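Local coordinates for protein type I site-specific restriction-modification system, R (Restriction) subunit (PDB 3H1T) that probably serves as the ATP-driven DNA-translocating and DNA-cleaving subunit of a type I restriction enzyme, here as its N-terminal nuclease and helicase-like motor portion, at residues Y360-G365 / D569-P574; A89-K94 / Y120-H125; I218-W223 / T257-A262. One frame throughout, in Å; residues are numbered along the deposited sequence.

Contact 1 of 3, residues Y360-G365 / D569-P574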
loop_
_atom_site.group_PDB
_atom_site.type_symbol
_atom_site.label_atom_id
_atom_site.label_comp_id
_atom_site.label_asym_id
_atom_site.label_seq_id
_atom_site.Cartn_x
_atom_site.Cartn_y
_atom_site.Cartn_z
ATOM N N TYR A 360 -3.012 -2.420 -5.512
ATOM C CA TYR A 360 -2.675 -1.007 -5.370
ATOM C C TYR A 360 -1.157 -0.992 -5.364
ATOM O O TYR A 360 -0.538 -1.303 -4.349
ATOM C CB TYR A 360 -3.211 -0.406 -4.064
ATOM C CG TYR A 360 -3.082 1.107 -4.034
ATOM C CD1 TYR A 360 -3.820 1.908 -4.908
ATOM C CD2 TYR A 360 -2.171 1.736 -3.185
ATOM C CE1 TYR A 360 -3.652 3.303 -4.933
ATOM C CE2 TYR A 360 -1.997 3.121 -3.205
ATOM C CZ TYR A 360 -2.737 3.899 -4.082
ATOM O OH TYR A 360 -2.548 5.260 -4.121
ATOM N N SER A 361 -0.556 -0.621 -6.494
ATOM C CA SER A 361 0.896 -0.613 -6.650
ATOM C C SER A 361 1.641 0.559 -6.043
ATOM O O SER A 361 1.049 1.485 -5.503
ATOM C CB SER A 361 1.263 -0.705 -8.135
ATOM O OG SER A 361 0.956 0.486 -8.832
ATOM N N LEU A 362 2.964 0.487 -6.143
ATOM C CA LEU A 362 3.835 1.546 -5.658
ATOM C C LEU A 362 3.657 2.684 -6.650
ATOM O O LEU A 362 3.650 3.858 -6.290
ATOM C CB LEU A 362 5.288 1.059 -5.650
ATOM C CG LEU A 362 6.378 2.106 -5.409
ATOM C CD1 LEU A 362 6.054 2.906 -4.169
ATOM C CD2 LEU A 362 7.729 1.419 -5.256
ATOM N N ARG A 363 3.520 2.296 -7.914
ATOM C CA ARG A 363 3.315 3.206 -9.028
ATOM C C ARG A 363 2.080 4.076 -8.787
ATOM O O ARG A 363 2.138 5.288 -8.913
ATOM C CB ARG A 363 3.138 2.383 -10.308
ATOM C CG ARG A 363 3.157 3.173 -11.596
ATOM C CD ARG A 363 2.977 2.298 -12.830
ATOM N NE ARG A 363 1.586 2.162 -13.262
ATOM C CZ ARG A 363 0.698 1.308 -12.751
ATOM N NH1 ARG A 363 1.034 0.480 -11.768
ATOM N NH2 ARG A 363 -0.537 1.275 -13.234
ATOM N N GLN A 364 0.958 3.453 -8.444
ATOM C CA GLN A 364 -0.270 4.201 -8.193
ATOM C C GLN A 364 -0.130 5.057 -6.934
ATOM O O GLN A 364 -0.542 6.214 -6.925
ATOM C CB GLN A 364 -1.465 3.252 -8.044
ATOM C CG GLN A 364 -2.787 3.905 -8.370
ATOM C CD GLN A 364 -3.888 2.908 -8.682
ATOM O OE1 GLN A 364 -3.632 1.812 -9.184
ATOM N NE2 GLN A 364 -5.128 3.293 -8.406
ATOM N N GLY A 365 0.445 4.487 -5.878
ATOM C CA GLY A 365 0.649 5.234 -4.656
ATOM C C GLY A 365 1.454 6.502 -4.892
ATOM O O GLY A 365 1.076 7.581 -4.419
ATOM N N ASP A 569 6.145 -1.722 -14.024
ATOM C CA ASP A 569 4.715 -1.970 -13.908
ATOM C C ASP A 569 4.219 -1.742 -12.491
ATOM O O ASP A 569 3.211 -1.083 -12.289
ATOM C CB ASP A 569 4.374 -3.387 -14.366
ATOM C CG ASP A 569 4.546 -3.567 -15.862
ATOM O OD1 ASP A 569 4.592 -2.544 -16.578
ATOM O OD2 ASP A 569 4.625 -4.719 -16.339
ATOM N N PHE A 570 4.933 -2.272 -11.508
ATOM C CA PHE A 570 4.534 -2.101 -10.124
ATOM C C PHE A 570 5.148 -0.855 -9.482
ATOM O O PHE A 570 4.505 -0.198 -8.652
ATOM C CB PHE A 570 4.915 -3.336 -9.298
ATOM C CG PHE A 570 4.244 -3.395 -7.957
ATOM C CD1 PHE A 570 2.924 -3.831 -7.844
ATOM C CD2 PHE A 570 4.914 -2.985 -6.814
ATOM C CE1 PHE A 570 2.291 -3.854 -6.621
ATOM C CE2 PHE A 570 4.280 -3.007 -5.578
ATOM C CZ PHE A 570 2.966 -3.442 -5.487
ATOM N N ASP A 571 6.375 -0.513 -9.872
ATOM C CA ASP A 571 7.049 0.639 -9.275
ATOM C C ASP A 571 7.069 1.916 -10.097
ATOM O O ASP A 571 7.310 2.983 -9.541
ATOM C CB ASP A 571 8.509 0.314 -8.932
ATOM C CG ASP A 571 8.699 -1.097 -8.423
ATOM O OD1 ASP A 571 7.775 -1.627 -7.749
ATOM O OD2 ASP A 571 9.783 -1.670 -8.691
ATOM N N GLY A 572 6.813 1.824 -11.398
ATOM C CA GLY A 572 6.897 3.015 -12.224
ATOM C C GLY A 572 8.393 3.254 -12.393
ATOM O O GLY A 572 9.185 2.446 -11.916
ATOM N N TYR A 573 8.796 4.330 -13.061
ATOM C CA TYR A 573 10.220 4.623 -13.255
ATOM C C TYR A 573 10.662 5.624 -12.201
ATOM O O TYR A 573 9.842 6.353 -11.638
ATOM C CB TYR A 573 10.490 5.203 -14.659
ATOM C CG TYR A 573 10.140 4.264 -15.799
ATOM C CD1 TYR A 573 8.864 4.260 -16.369
ATOM C CD2 TYR A 573 11.069 3.336 -16.272
ATOM C CE1 TYR A 573 8.523 3.355 -17.378
ATOM C CE2 TYR A 573 10.735 2.424 -17.274
ATOM C CZ TYR A 573 9.459 2.440 -17.817
ATOM O OH TYR A 573 9.123 1.526 -18.782
ATOM N N PRO A 574 11.965 5.668 -11.897
ATOM C CA PRO A 574 12.362 6.646 -10.884
ATOM C C PRO A 574 12.491 8.040 -11.490
ATOM O O PRO A 574 12.679 8.183 -12.698
ATOM C CB PRO A 574 13.690 6.093 -10.387
ATOM C CG PRO A 574 14.269 5.526 -11.624
ATOM C CD PRO A 574 13.090 4.772 -12.226
#
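Ser-361 lies across one face of the Phe-570 ring, with CB 3.9 Å from the ring centroid and 25° off the normal, a CH-pi contact displaced toward the CD1-CE1 side. Leu-362 N stands over the same face. Phe-570 CG is anti to the backbone N (chi1 -165°), and the ring reaches back from an outward-pointing CB to the opposing segment. The Ser-361 hydroxyl accepts from Gln-364 N, with OG and N 3.0 Å apart, as the N-cap of helix 362-368. Two other amide N-H groups of the first turn converge on Phe-570 O: Arg-363 N donates to it at 2.8 Å, tilted from the carbonyl plane, while Leu-362 N makes a weak, more bent bond. Leu-362 passes slantwise over Asp-571, its CD2 3.9 Å from Asp-571 CB; the carboxylate of Asp-571 is salt-bridged to Lys-534. Arg-363 CG rests 3.8 Å from Gly-572 CA, where the chain leaves the helix with positive phi; the side chain bends at chi3 (92°), which places NE, and NH1 ends 2.7 Å from Asp-569 O. Leu-371 and Pro-341 touch Leu-362 and Phe-570, respectively. The contact sits where the chain passes from the first RecA-like sheet, at its edge strand 358-360, to the second, and helices 362-368 and 568-571 lead on to adjacent strands, 374-381 and 576-582.

Contact 2 of 3, residues A89-K94 / Y120-H125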
loop_
_atom_site.group_PDB
_atom_site.type_symbol
_atom_site.label_atom_id
_atom_site.label_comp_id
_atom_site.label_asym_id
_atom_site.label_seq_id
_atom_site.Cartn_x
_atom_site.Cartn_y
_atom_site.Cartn_z
ATOM N N ALA A 89 -21.392 5.256 -8.460
ATOM C CA ALA A 89 -21.245 5.781 -9.824
ATOM C C ALA A 89 -20.462 7.090 -9.897
ATOM O O ALA A 89 -20.186 7.731 -8.884
ATOM C CB ALA A 89 -22.621 5.967 -10.488
ATOM N N VAL A 90 -20.116 7.497 -11.109
ATOM C CA VAL A 90 -19.367 8.731 -11.276
ATOM C C VAL A 90 -19.819 9.492 -12.524
ATOM O O VAL A 90 -20.226 8.886 -13.516
ATOM C CB VAL A 90 -17.837 8.418 -11.312
ATOM C CG1 VAL A 90 -17.466 7.670 -12.587
ATOM C CG2 VAL A 90 -17.047 9.700 -11.144
ATOM N N VAL A 91 -19.758 10.817 -12.464
ATOM C CA VAL A 91 -20.201 11.642 -13.576
ATOM C C VAL A 91 -19.180 12.666 -14.064
ATOM O O VAL A 91 -18.526 13.340 -13.273
ATOM C CB VAL A 91 -21.482 12.443 -13.191
ATOM C CG1 VAL A 91 -22.025 13.199 -14.409
ATOM C CG2 VAL A 91 -22.528 11.499 -12.641
ATOM N N GLU A 92 -19.053 12.791 -15.374
ATOM C CA GLU A 92 -18.163 13.782 -15.956
ATOM C C GLU A 92 -19.097 14.807 -16.599
ATOM O O GLU A 92 -19.879 14.468 -17.484
ATOM C CB GLU A 92 -17.251 13.151 -17.018
ATOM C CG GLU A 92 -15.742 13.248 -16.762
ATOM C CD GLU A 92 -15.220 14.673 -16.587
ATOM O OE1 GLU A 92 -15.261 15.465 -17.554
ATOM O OE2 GLU A 92 -14.758 14.993 -15.470
ATOM N N ALA A 93 -19.039 16.051 -16.152
ATOM C CA ALA A 93 -19.912 17.064 -16.720
ATOM C C ALA A 93 -19.120 17.908 -17.696
ATOM O O ALA A 93 -17.896 17.987 -17.613
ATOM C CB ALA A 93 -20.504 17.941 -15.611
ATOM N N LYS A 94 -19.816 18.507 -18.647
ATOM C CA LYS A 94 -19.185 19.349 -19.634
ATOM C C LYS A 94 -20.161 20.477 -19.908
ATOM O O LYS A 94 -21.343 20.368 -19.588
ATOM C CB LYS A 94 -18.898 18.557 -20.914
ATOM C CG LYS A 94 -17.679 17.642 -20.808
ATOM C CD LYS A 94 -16.374 18.448 -20.750
ATOM C CE LYS A 94 -15.170 17.620 -20.263
ATOM N NZ LYS A 94 -14.783 16.486 -21.150
ATOM N N TYR A 120 -20.988 8.049 -16.179
ATOM C CA TYR A 120 -21.829 8.960 -16.946
ATOM C C TYR A 120 -21.111 10.178 -17.481
ATOM O O TYR A 120 -20.250 10.749 -16.840
ATOM C CB TYR A 120 -22.994 9.435 -16.084
ATOM C CG TYR A 120 -23.805 8.296 -15.551
ATOM C CD1 TYR A 120 -24.827 7.733 -16.318
ATOM C CD2 TYR A 120 -23.488 7.711 -14.328
ATOM C CE1 TYR A 120 -25.512 6.607 -15.879
ATOM C CE2 TYR A 120 -24.158 6.580 -13.875
ATOM C CZ TYR A 120 -25.163 6.028 -14.656
ATOM O OH TYR A 120 -25.779 4.887 -14.223
ATOM N N SER A 121 -21.479 10.575 -18.680
ATOM C CA SER A 121 -20.937 11.761 -19.276
ATOM C C SER A 121 -22.187 12.570 -19.585
ATOM O O SER A 121 -23.160 12.030 -20.110
ATOM C CB SER A 121 -20.160 11.408 -20.539
ATOM O OG SER A 121 -19.645 12.580 -21.108
ATOM N N THR A 122 -22.183 13.855 -19.254
ATOM C CA THR A 122 -23.348 14.671 -19.503
ATOM C C THR A 122 -22.976 16.096 -19.822
ATOM O O THR A 122 -21.932 16.581 -19.391
ATOM C CB THR A 122 -24.272 14.691 -18.285
ATOM O OG1 THR A 122 -25.359 15.596 -18.521
ATOM C CG2 THR A 122 -23.495 15.140 -17.052
ATOM N N ASN A 123 -23.839 16.759 -20.589
ATOM C CA ASN A 123 -23.642 18.151 -20.955
ATOM C C ASN A 123 -24.867 18.931 -20.514
ATOM O O ASN A 123 -25.154 20.004 -21.045
ATOM C CB ASN A 123 -23.422 18.293 -22.471
ATOM C CG ASN A 123 -24.585 17.746 -23.306
ATOM O OD1 ASN A 123 -25.528 17.150 -22.791
ATOM N ND2 ASN A 123 -24.502 17.949 -24.615
ATOM N N GLY A 124 -25.577 18.394 -19.527
ATOM C CA GLY A 124 -26.773 19.060 -19.052
ATOM C C GLY A 124 -28.041 18.515 -19.689
ATOM O O GLY A 124 -28.877 17.907 -19.009
ATOM N N HIS A 125 -28.202 18.700 -20.997
ATOM C CA HIS A 125 -29.404 18.186 -21.634
ATOM C C HIS A 125 -29.299 16.729 -22.017
ATOM O O HIS A 125 -30.304 16.036 -22.045
ATOM C CB HIS A 125 -29.830 19.035 -22.845
ATOM C CG HIS A 125 -28.734 19.329 -23.817
ATOM N ND1 HIS A 125 -27.783 20.301 -23.592
ATOM C CD2 HIS A 125 -28.496 18.846 -25.063
ATOM C CE1 HIS A 125 -27.009 20.410 -24.660
ATOM N NE2 HIS A 125 -27.421 19.540 -25.566
#
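Val-91, Glu-92 and Ala-93 pair in parallel with Tyr-120, Ser-121 and Thr-122, on the two strands of the beta-alpha-beta unit 86-93, 104-114, 118-122. Val-90 O accepts from Tyr-120 N at 2.9 Å, Tyr-120 O from Glu-92 N at 2.8 Å, and Glu-92 O from Thr-122 N at 3.0 Å; the last rung, Lys-94 N to Thr-122 O, is weak. Ala-93 N bonds the Asp-77 carboxylate on strand 75-81.

Several polar side chains find partners beyond the two strands: Tyr-120 OH with Glu-129, Ser-121 OG with Val-100 O, the Asn-123 amide with Glu-126 N and Ser-98 O. Thr-122 OG1, anti to its backbone N (chi1 175°), accepts from Gly-124 N at 3.0 Å in an ST turn and bonds Glu-126 O. With OG1 there, CG2 sits between N and the carbonyl carbon, 3.6 Å from Val-91 CG1. Ala-89 CB meets the Tyr-120 ring edge at CE2.

Glu-92 packs on helix 104-114; its OE1 lies 3.8 Å from Lys-94 NZ, a long salt bridge, and OE2 is near Asp-77. Asp-77 with Glu-92-Ala-93-Lys-94 resembles the D...(E)XK part of the PD-(D/E)XK signature, consistent with a nuclease site on strands 75-81 and 86-93, which strand 118-122 flanks.

Contact 3 of 3, residues I218-W223 / T257-A262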
loop_
_atom_site.group_PDB
_atom_site.type_symbol
_atom_site.label_atom_id
_atom_site.label_comp_id
_atom_site.label_asym_id
_atom_site.label_seq_id
_atom_site.Cartn_x
_atom_site.Cartn_y
_atom_site.Cartn_z
ATOM N N ILE A 218 -12.831 -4.754 7.114
ATOM C CA ILE A 218 -13.503 -5.939 6.591
ATOM C C ILE A 218 -14.100 -6.648 7.812
ATOM O O ILE A 218 -15.275 -7.018 7.830
ATOM C CB ILE A 218 -12.503 -6.897 5.891
ATOM C CG1 ILE A 218 -11.949 -6.254 4.606
ATOM C CG2 ILE A 218 -13.197 -8.209 5.548
ATOM C CD1 ILE A 218 -10.803 -7.039 3.958
ATOM N N SER A 219 -13.266 -6.811 8.838
ATOM C CA SER A 219 -13.660 -7.458 10.087
ATOM C C SER A 219 -14.841 -6.733 10.713
ATOM O O SER A 219 -15.830 -7.356 11.093
ATOM C CB SER A 219 -12.499 -7.449 11.081
ATOM O OG SER A 219 -11.305 -7.883 10.457
ATOM N N TRP A 220 -14.743 -5.416 10.822
ATOM C CA TRP A 220 -15.826 -4.657 11.418
ATOM C C TRP A 220 -17.120 -4.823 10.615
ATOM O O TRP A 220 -18.168 -5.148 11.181
ATOM C CB TRP A 220 -15.432 -3.180 11.534
ATOM C CG TRP A 220 -16.447 -2.345 12.233
ATOM C CD1 TRP A 220 -17.360 -1.516 11.656
ATOM C CD2 TRP A 220 -16.644 -2.235 13.648
ATOM N NE1 TRP A 220 -18.111 -0.892 12.617
ATOM C CE2 TRP A 220 -17.693 -1.315 13.851
ATOM C CE3 TRP A 220 -16.037 -2.828 14.764
ATOM C CZ2 TRP A 220 -18.150 -0.962 15.128
ATOM C CZ3 TRP A 220 -16.490 -2.476 16.038
ATOM C CH2 TRP A 220 -17.539 -1.551 16.205
ATOM N N LYS A 221 -17.050 -4.634 9.300
ATOM C CA LYS A 221 -18.233 -4.772 8.457
ATOM C C LYS A 221 -18.938 -6.111 8.683
ATOM O O LYS A 221 -20.128 -6.141 9.003
ATOM C CB LYS A 221 -17.871 -4.612 6.967
ATOM C CG LYS A 221 -17.799 -3.161 6.485
ATOM C CD LYS A 221 -17.434 -3.043 5.005
ATOM C CE LYS A 221 -18.527 -3.573 4.077
ATOM N NZ LYS A 221 -19.740 -2.716 4.031
ATOM N N LEU A 222 -18.207 -7.212 8.530
ATOM C CA LEU A 222 -18.787 -8.539 8.713
ATOM C C LEU A 222 -19.175 -8.851 10.161
ATOM O O LEU A 222 -20.190 -9.505 10.398
ATOM C CB LEU A 222 -17.817 -9.600 8.206
ATOM C CG LEU A 222 -17.561 -9.623 6.700
ATOM C CD1 LEU A 222 -16.202 -10.236 6.428
ATOM C CD2 LEU A 222 -18.662 -10.396 6.011
ATOM N N TRP A 223 -18.387 -8.380 11.125
ATOM C CA TRP A 223 -18.678 -8.645 12.535
ATOM C C TRP A 223 -19.976 -7.981 12.991
ATOM O O TRP A 223 -20.952 -8.646 13.346
ATOM C CB TRP A 223 -17.529 -8.148 13.417
ATOM C CG TRP A 223 -17.719 -8.449 14.877
ATOM C CD1 TRP A 223 -17.749 -9.685 15.471
ATOM C CD2 TRP A 223 -17.874 -7.495 15.933
ATOM N NE1 TRP A 223 -17.909 -9.555 16.830
ATOM C CE2 TRP A 223 -17.990 -8.220 17.139
ATOM C CE3 TRP A 223 -17.927 -6.095 15.978
ATOM C CZ2 TRP A 223 -18.152 -7.588 18.378
ATOM C CZ3 TRP A 223 -18.089 -5.468 17.215
ATOM C CH2 TRP A 223 -18.198 -6.216 18.394
ATOM N N THR A 257 -9.017 -1.300 18.780
ATOM C CA THR A 257 -9.660 -1.004 20.057
ATOM C C THR A 257 -11.195 -1.029 20.009
ATOM O O THR A 257 -11.848 -1.414 20.980
ATOM C CB THR A 257 -9.189 0.364 20.577
ATOM O OG1 THR A 257 -7.750 0.382 20.583
ATOM C CG2 THR A 257 -9.694 0.587 22.007
ATOM N N PRO A 258 -11.794 -0.617 18.872
ATOM C CA PRO A 258 -13.252 -0.615 18.713
ATOM C C PRO A 258 -13.900 -1.972 19.000
ATOM O O PRO A 258 -15.110 -2.068 19.236
ATOM C CB PRO A 258 -13.423 -0.196 17.264
ATOM C CG PRO A 258 -12.368 0.841 17.132
ATOM C CD PRO A 258 -11.171 0.147 17.772
ATOM N N PHE A 259 -13.089 -3.020 18.940
ATOM C CA PHE A 259 -13.549 -4.384 19.178
ATOM C C PHE A 259 -13.574 -4.738 20.665
ATOM O O PHE A 259 -14.533 -5.350 21.148
ATOM C CB PHE A 259 -12.655 -5.367 18.430
ATOM C CG PHE A 259 -13.047 -5.567 17.003
ATOM C CD1 PHE A 259 -14.240 -6.205 16.689
ATOM C CD2 PHE A 259 -12.215 -5.150 15.969
ATOM C CE1 PHE A 259 -14.602 -6.438 15.358
ATOM C CE2 PHE A 259 -12.565 -5.375 14.629
ATOM C CZ PHE A 259 -13.762 -6.024 14.325
ATOM N N GLY A 260 -12.511 -4.347 21.363
ATOM C CA GLY A 260 -12.368 -4.580 22.785
ATOM C C GLY A 260 -13.220 -5.626 23.470
ATOM O O GLY A 260 -14.456 -5.573 23.466
ATOM N N ASP A 261 -12.526 -6.594 24.063
ATOM C CA ASP A 261 -13.142 -7.668 24.826
ATOM C C ASP A 261 -13.760 -8.724 23.955
ATOM O O ASP A 261 -14.259 -9.749 24.446
ATOM C CB ASP A 261 -14.150 -7.078 25.800
ATOM C CG ASP A 261 -13.484 -6.153 26.815
ATOM O OD1 ASP A 261 -12.661 -5.301 26.397
ATOM O OD2 ASP A 261 -13.781 -6.290 28.034
ATOM N N ALA A 262 -13.744 -8.468 22.655
ATOM C CA ALA A 262 -14.195 -9.443 21.680
ATOM C C ALA A 262 -12.804 -9.927 21.249
ATOM O O ALA A 262 -12.604 -11.032 20.745
ATOM C CB ALA A 262 -14.915 -8.736 20.537
#
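Phe-259 wedges its ring between the indoles of Trp-220 and Trp-223, and two T-shaped aromatic pairs dominate the contact. In one, Trp-220 presents its edge to a face of Phe-259: CE3 stands 3.9 Å above the plane, toward the rim, and the six-membered rings lie at 70° with centroids 5.4 Å apart. In the other the roles reverse, the edge of Phe-259 pointing at a face of Trp-223. There the planes meet at 64°, the centroids are 5.0 Å apart, and Phe-259 CE1 comes within 3.4 Å of Trp-223 CE3. Phe-259 is thus the face for one indole and the edge for the other. CG anti to the backbone N in both tryptophans (chi1 -176° in Trp-220) carries both indoles off the helix.

Aliphatic carbons also touch the rings. Ser-219 CB meets Phe-259 CZ at 3.8 Å, Pro-258 CB approaches Trp-220 CZ3 at 4.0 Å, and Ala-262 CB reaches Trp-223 CZ2 at 4.1 Å.

No hydrogen bond joins the segments; Pro-258 O merely lies near the plane of Trp-220 at its edge. Polar ends are served by other residues: Ser-219 OG by Ala-215 O of its own helix, Trp-223 NE1 weakly by Glu-276 OE1. Lys-235 adds a cation-pi contact to Trp-223, and His-172 an edge-to-face one to Trp-220.

This aromatic cluster pins the loop before edge strand 263-265 to helix 211-224, the helix that starts at the end of the P-loop sequence, as in the first RecA-like domain of superfamily 2 motors.

Along the chain the order is contact 2, contact 3, contact 1, each closing before the next opens. Their centres lie about 30 Å (contacts 1 and 2), about 32 Å (1 and 3) and about 39 Å (2 and 3) apart, and no two touch; the nearest atoms are about 13 to 15 Å apart. Contact 2 belongs to the six-stranded mixed sheet of the probable nuclease domain. Contact 3 lies against the seven-stranded parallel sheet of the first motor domain, whose edge strand 358-360 leads into contact 1. Contact 1 lies at the junction of the two motor domains, which, as in related motors, probably move relative to each other.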